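Local coordinates for like-Sm ribonucleoprotein core (Methanococcus vannielii SB, PDB 5MKI) that probably binds RNA, as an archaeal like-Sm protein of the Sm family that assembles into a ring of seven identical subunits, at residues L8-V19 against K30-M40. Numbering follows the deposited sequence.
Sequences LDALGKSINTNV and KGRLKAYDLHM
L11 lays its CB over the centre of the Y36 ring, 3.6 Å from the centroid, a CH-pi contact that seats the N-terminal helix of the Sm fold on its curled antiparallel sheet. A chi1 of 76° sets Y36 CG between its own backbone N and carbonyl carbon, turning one ring face toward L11; I15 CD1 meets the ring edge. A flat ring suits the place because it offers L11 a face, and the tyrosine hydroxyl adds a contact, 2.5 Å from OH to a water that also donates to D9 OD1. With an alanine here, L11 would probably lose the face it rests on, and the water its second protein partner. L33, branched and wholly apolar, crosses L11 at about a right angle, CD2 to CD2 4.1 Å, while L8 sends CD1 between L38 CD2 and M40 CG. The type II turn S14-T17 is tied to strand 28-36 by N16 N, donating almost straight (178°) to L33 O, and by L33 N to T17 O; V19 and G31 then bond reciprocally. The N16 amide and R32 guanidinium planes lie 31° apart, the backbone O of N16 over one guanidinium face, toward its rim. The following turn D37-M40 carries H39, which binds UMP, and M40, packed on R63 of a neighbouring subunit. K34 bends at chi2 and chi3, bringing NZ to N16 OD1 at 2.7 Å, in the amide's carbonyl plane.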
loop_
_atom_site.group_PDB
_atom_site.type_symbol
_atom_site.label_atom_id
_atom_site.label_comp_id
_atom_site.label_asym_id
_atom_site.label_seq_id
_atom_site.Cartn_x
_atom_site.Cartn_y
_atom_site.Cartn_z
ATOM N N LEU A 8 10.023 -4.954 -18.250
ATOM C CA LEU A 8 8.910 -5.875 -18.458
ATOM C C LEU A 8 8.816 -6.406 -19.886
ATOM O O LEU A 8 8.071 -7.356 -20.115
ATOM C CB LEU A 8 7.576 -5.211 -18.074
ATOM C CG LEU A 8 7.455 -4.817 -16.606
ATOM C CD1 LEU A 8 5.996 -4.477 -16.226
ATOM C CD2 LEU A 8 7.973 -5.927 -15.747
ATOM N N ASP A 9 9.545 -5.820 -20.842
ATOM C CA ASP A 9 9.623 -6.388 -22.187
ATOM C C ASP A 9 10.165 -7.810 -22.165
ATOM O O ASP A 9 9.890 -8.594 -23.081
ATOM C CB ASP A 9 10.511 -5.528 -23.089
ATOM C CG ASP A 9 9.784 -4.333 -23.665
ATOM O OD1 ASP A 9 8.644 -4.066 -23.247
ATOM O OD2 ASP A 9 10.370 -3.645 -24.530
ATOM N N ALA A 10 10.949 -8.158 -21.144
ATOM C CA ALA A 10 11.374 -9.546 -20.999
ATOM C C ALA A 10 10.181 -10.480 -20.835
ATOM O O ALA A 10 10.256 -11.650 -21.231
ATOM C CB ALA A 10 12.340 -9.681 -19.818
ATOM N N LEU A 11 9.063 -9.988 -20.271
ATOM C CA LEU A 11 7.847 -10.802 -20.222
ATOM C C LEU A 11 7.249 -10.983 -21.614
ATOM O O LEU A 11 6.824 -12.085 -21.973
ATOM C CB LEU A 11 6.805 -10.181 -19.280
ATOM C CG LEU A 11 7.068 -10.307 -17.779
ATOM C CD1 LEU A 11 5.960 -9.660 -16.989
ATOM C CD2 LEU A 11 7.176 -11.751 -17.391
ATOM N N GLY A 12 7.203 -9.914 -22.410
ATOM C CA GLY A 12 6.680 -10.033 -23.757
ATOM C C GLY A 12 7.426 -11.064 -24.583
ATOM O O GLY A 12 6.825 -11.748 -25.411
ATOM N N LYS A 13 8.740 -11.201 -24.357
ATOM C CA LYS A 13 9.519 -12.224 -25.054
ATOM C C LYS A 13 9.211 -13.632 -24.560
ATOM O O LYS A 13 9.438 -14.599 -25.299
ATOM C CB LYS A 13 11.018 -11.948 -24.899
ATOM C CG LYS A 13 11.449 -10.587 -25.425
ATOM C CD LYS A 13 12.948 -10.346 -25.213
ATOM C CE LYS A 13 13.471 -9.256 -26.148
ATOM N NZ LYS A 13 12.424 -8.218 -26.387
ATOM N N SER A 14 8.719 -13.771 -23.327
ATOM C CA SER A 14 8.399 -15.064 -22.739
ATOM C C SER A 14 6.966 -15.495 -22.986
ATOM O O SER A 14 6.532 -16.494 -22.400
ATOM C CB SER A 14 8.653 -15.042 -21.233
ATOM O OG SER A 14 10.024 -14.917 -20.956
ATOM N N ILE A 15 6.215 -14.768 -23.819
ATOM C CA ILE A 15 4.861 -15.193 -24.136
ATOM C C ILE A 15 4.912 -16.593 -24.739
ATOM O O ILE A 15 5.775 -16.902 -25.577
ATOM C CB ILE A 15 4.163 -14.213 -25.092
ATOM C CG1 ILE A 15 3.858 -12.873 -24.395
ATOM C CG2 ILE A 15 2.864 -14.831 -25.613
ATOM C CD1 ILE A 15 2.738 -12.945 -23.353
ATOM N N ASN A 16 4.003 -17.455 -24.276
ATOM C CA ASN A 16 3.863 -18.837 -24.744
ATOM C C ASN A 16 5.097 -19.675 -24.422
ATOM O O ASN A 16 5.448 -20.592 -25.165
ATOM C CB ASN A 16 3.539 -18.886 -26.240
ATOM C CG ASN A 16 2.133 -18.434 -26.523
ATOM O OD1 ASN A 16 1.211 -18.777 -25.782
ATOM N ND2 ASN A 16 1.953 -17.647 -27.577
ATOM N N THR A 17 5.767 -19.340 -23.321
ATOM C CA THR A 17 6.751 -20.201 -22.686
ATOM C C THR A 17 6.369 -20.361 -21.219
ATOM O O THR A 17 5.450 -19.703 -20.718
ATOM C CB THR A 17 8.176 -19.644 -22.822
ATOM O OG1 THR A 17 8.326 -18.484 -21.988
ATOM C CG2 THR A 17 8.469 -19.272 -24.272
ATOM N N ASN A 18 7.085 -21.244 -20.526
ATOM C CA ASN A 18 6.821 -21.525 -19.121
ATOM C C ASN A 18 7.607 -20.578 -18.222
ATOM O O ASN A 18 8.823 -20.421 -18.389
ATOM C CB ASN A 18 7.180 -22.973 -18.790
ATOM C CG ASN A 18 6.324 -23.537 -17.687
ATOM O OD1 ASN A 18 6.576 -23.308 -16.503
ATOM N ND2 ASN A 18 5.287 -24.266 -18.071
ATOM N N VAL A 19 6.915 -19.949 -17.266
ATOM C CA VAL A 19 7.570 -19.047 -16.326
ATOM C C VAL A 19 7.238 -19.481 -14.908
ATOM O O VAL A 19 6.240 -20.155 -14.654
ATOM C CB VAL A 19 7.181 -17.570 -16.555
ATOM C CG1 VAL A 19 7.534 -17.166 -17.995
ATOM C CG2 VAL A 19 5.688 -17.330 -16.235
ATOM N N LYS A 30 3.797 -21.738 -11.316
ATOM C CA LYS A 30 4.484 -22.078 -12.558
ATOM C C LYS A 30 3.447 -22.326 -13.641
ATOM O O LYS A 30 2.457 -23.022 -13.398
ATOM C CB LYS A 30 5.370 -23.317 -12.367
ATOM C CG LYS A 30 5.977 -23.867 -13.653
ATOM C CD LYS A 30 6.636 -25.238 -13.449
ATOM C CE LYS A 30 6.262 -26.223 -14.563
ATOM N NZ LYS A 30 7.365 -26.447 -15.565
ATOM N N GLY A 31 3.664 -21.765 -14.828
ATOM C CA GLY A 31 2.695 -21.945 -15.897
ATOM C C GLY A 31 3.153 -21.308 -17.192
ATOM O O GLY A 31 4.239 -20.731 -17.280
ATOM N N ARG A 32 2.289 -21.413 -18.203
ATOM C CA ARG A 32 2.559 -20.891 -19.543
ATOM C C ARG A 32 1.977 -19.481 -19.678
ATOM O O ARG A 32 0.757 -19.292 -19.576
ATOM C CB ARG A 32 1.964 -21.830 -20.594
ATOM C CG ARG A 32 2.176 -21.427 -22.063
ATOM C CD ARG A 32 1.338 -22.332 -22.978
ATOM N NE ARG A 32 1.632 -22.124 -24.395
ATOM C CZ ARG A 32 2.669 -22.671 -25.028
ATOM N NH1 ARG A 32 3.513 -23.454 -24.370
ATOM N NH2 ARG A 32 2.868 -22.428 -26.313
ATOM N N LEU A 33 2.842 -18.505 -19.944
ATOM C CA LEU A 33 2.469 -17.089 -19.890
ATOM C C LEU A 33 1.721 -16.674 -21.155
ATOM O O LEU A 33 2.312 -16.583 -22.237
ATOM C CB LEU A 33 3.714 -16.233 -19.683
ATOM C CG LEU A 33 3.501 -14.719 -19.539
ATOM C CD1 LEU A 33 2.954 -14.365 -18.161
ATOM C CD2 LEU A 33 4.799 -13.968 -19.827
ATOM N N LYS A 34 0.432 -16.363 -21.003
ATOM C CA LYS A 34 -0.436 -15.932 -22.095
ATOM C C LYS A 34 -0.612 -14.421 -22.187
ATOM O O LYS A 34 -1.029 -13.924 -23.242
ATOM C CB LYS A 34 -1.831 -16.565 -21.949
ATOM C CG LYS A 34 -1.815 -18.067 -21.739
ATOM C CD LYS A 34 -1.201 -18.740 -22.943
ATOM C CE LYS A 34 -2.039 -18.493 -24.201
ATOM N NZ LYS A 34 -1.415 -19.103 -25.414
ATOM N N ALA A 35 -0.332 -13.684 -21.120
ATOM C CA ALA A 35 -0.613 -12.252 -21.097
ATOM C C ALA A 35 -0.035 -11.665 -19.826
ATOM O O ALA A 35 0.067 -12.352 -18.807
ATOM C CB ALA A 35 -2.119 -11.965 -21.176
ATOM N N TYR A 36 0.351 -10.391 -19.907
ATOM C CA TYR A 36 0.812 -9.612 -18.765
ATOM C C TYR A 36 0.546 -8.139 -19.061
ATOM O O TYR A 36 0.323 -7.752 -20.214
ATOM C CB TYR A 36 2.305 -9.828 -18.478
ATOM C CG TYR A 36 3.165 -9.097 -19.472
ATOM C CD1 TYR A 36 3.320 -9.583 -20.759
ATOM C CD2 TYR A 36 3.784 -7.894 -19.142
ATOM C CE1 TYR A 36 4.081 -8.904 -21.685
ATOM C CE2 TYR A 36 4.541 -7.210 -20.063
ATOM C CZ TYR A 36 4.693 -7.720 -21.324
ATOM O OH TYR A 36 5.446 -7.047 -22.243
ATOM N N ASP A 37 0.582 -7.314 -18.006
ATOM C CA ASP A 37 0.338 -5.876 -18.124
ATOM C C ASP A 37 1.364 -5.134 -17.269
ATOM O O ASP A 37 2.195 -5.747 -16.590
ATOM C CB ASP A 37 -1.110 -5.495 -17.736
ATOM C CG ASP A 37 -1.475 -5.870 -16.292
ATOM O OD1 ASP A 37 -0.582 -5.988 -15.433
ATOM O OD2 ASP A 37 -2.680 -6.051 -16.006
ATOM N N LEU A 38 1.292 -3.794 -17.281
ATOM C CA LEU A 38 2.323 -3.015 -16.606
ATOM C C LEU A 38 2.203 -3.056 -15.089
ATOM O O LEU A 38 3.116 -2.585 -14.403
ATOM C CB LEU A 38 2.305 -1.569 -17.108
ATOM C CG LEU A 38 2.911 -1.410 -18.505
ATOM C CD1 LEU A 38 2.898 0.046 -18.936
ATOM C CD2 LEU A 38 4.327 -2.021 -18.594
ATOM N N HIS A 39 1.126 -3.619 -14.547
ATOM C CA HIS A 39 1.073 -3.923 -13.122
ATOM C C HIS A 39 1.761 -5.233 -12.762
ATOM O O HIS A 39 1.814 -5.577 -11.574
ATOM C CB HIS A 39 -0.380 -3.985 -12.653
ATOM C CG HIS A 39 -1.135 -2.719 -12.890
ATOM N ND1 HIS A 39 -2.352 -2.690 -13.538
ATOM C CD2 HIS A 39 -0.840 -1.435 -12.580
ATOM C CE1 HIS A 39 -2.780 -1.441 -13.607
ATOM N NE2 HIS A 39 -1.882 -0.661 -13.033
ATOM N N MET A 40 2.262 -5.971 -13.752
ATOM C CA MET A 40 2.738 -7.346 -13.604
ATOM C C MET A 40 1.620 -8.323 -13.234
ATOM O O MET A 40 1.906 -9.394 -12.684
ATOM C CB MET A 40 3.892 -7.453 -12.584
ATOM C CG MET A 40 5.113 -6.548 -12.870
ATOM S SD MET A 40 6.684 -7.025 -12.065
ATOM C CE MET A 40 6.726 -8.780 -12.409
HETATM O O HOH W 1 6.416 -4.773 -21.800
#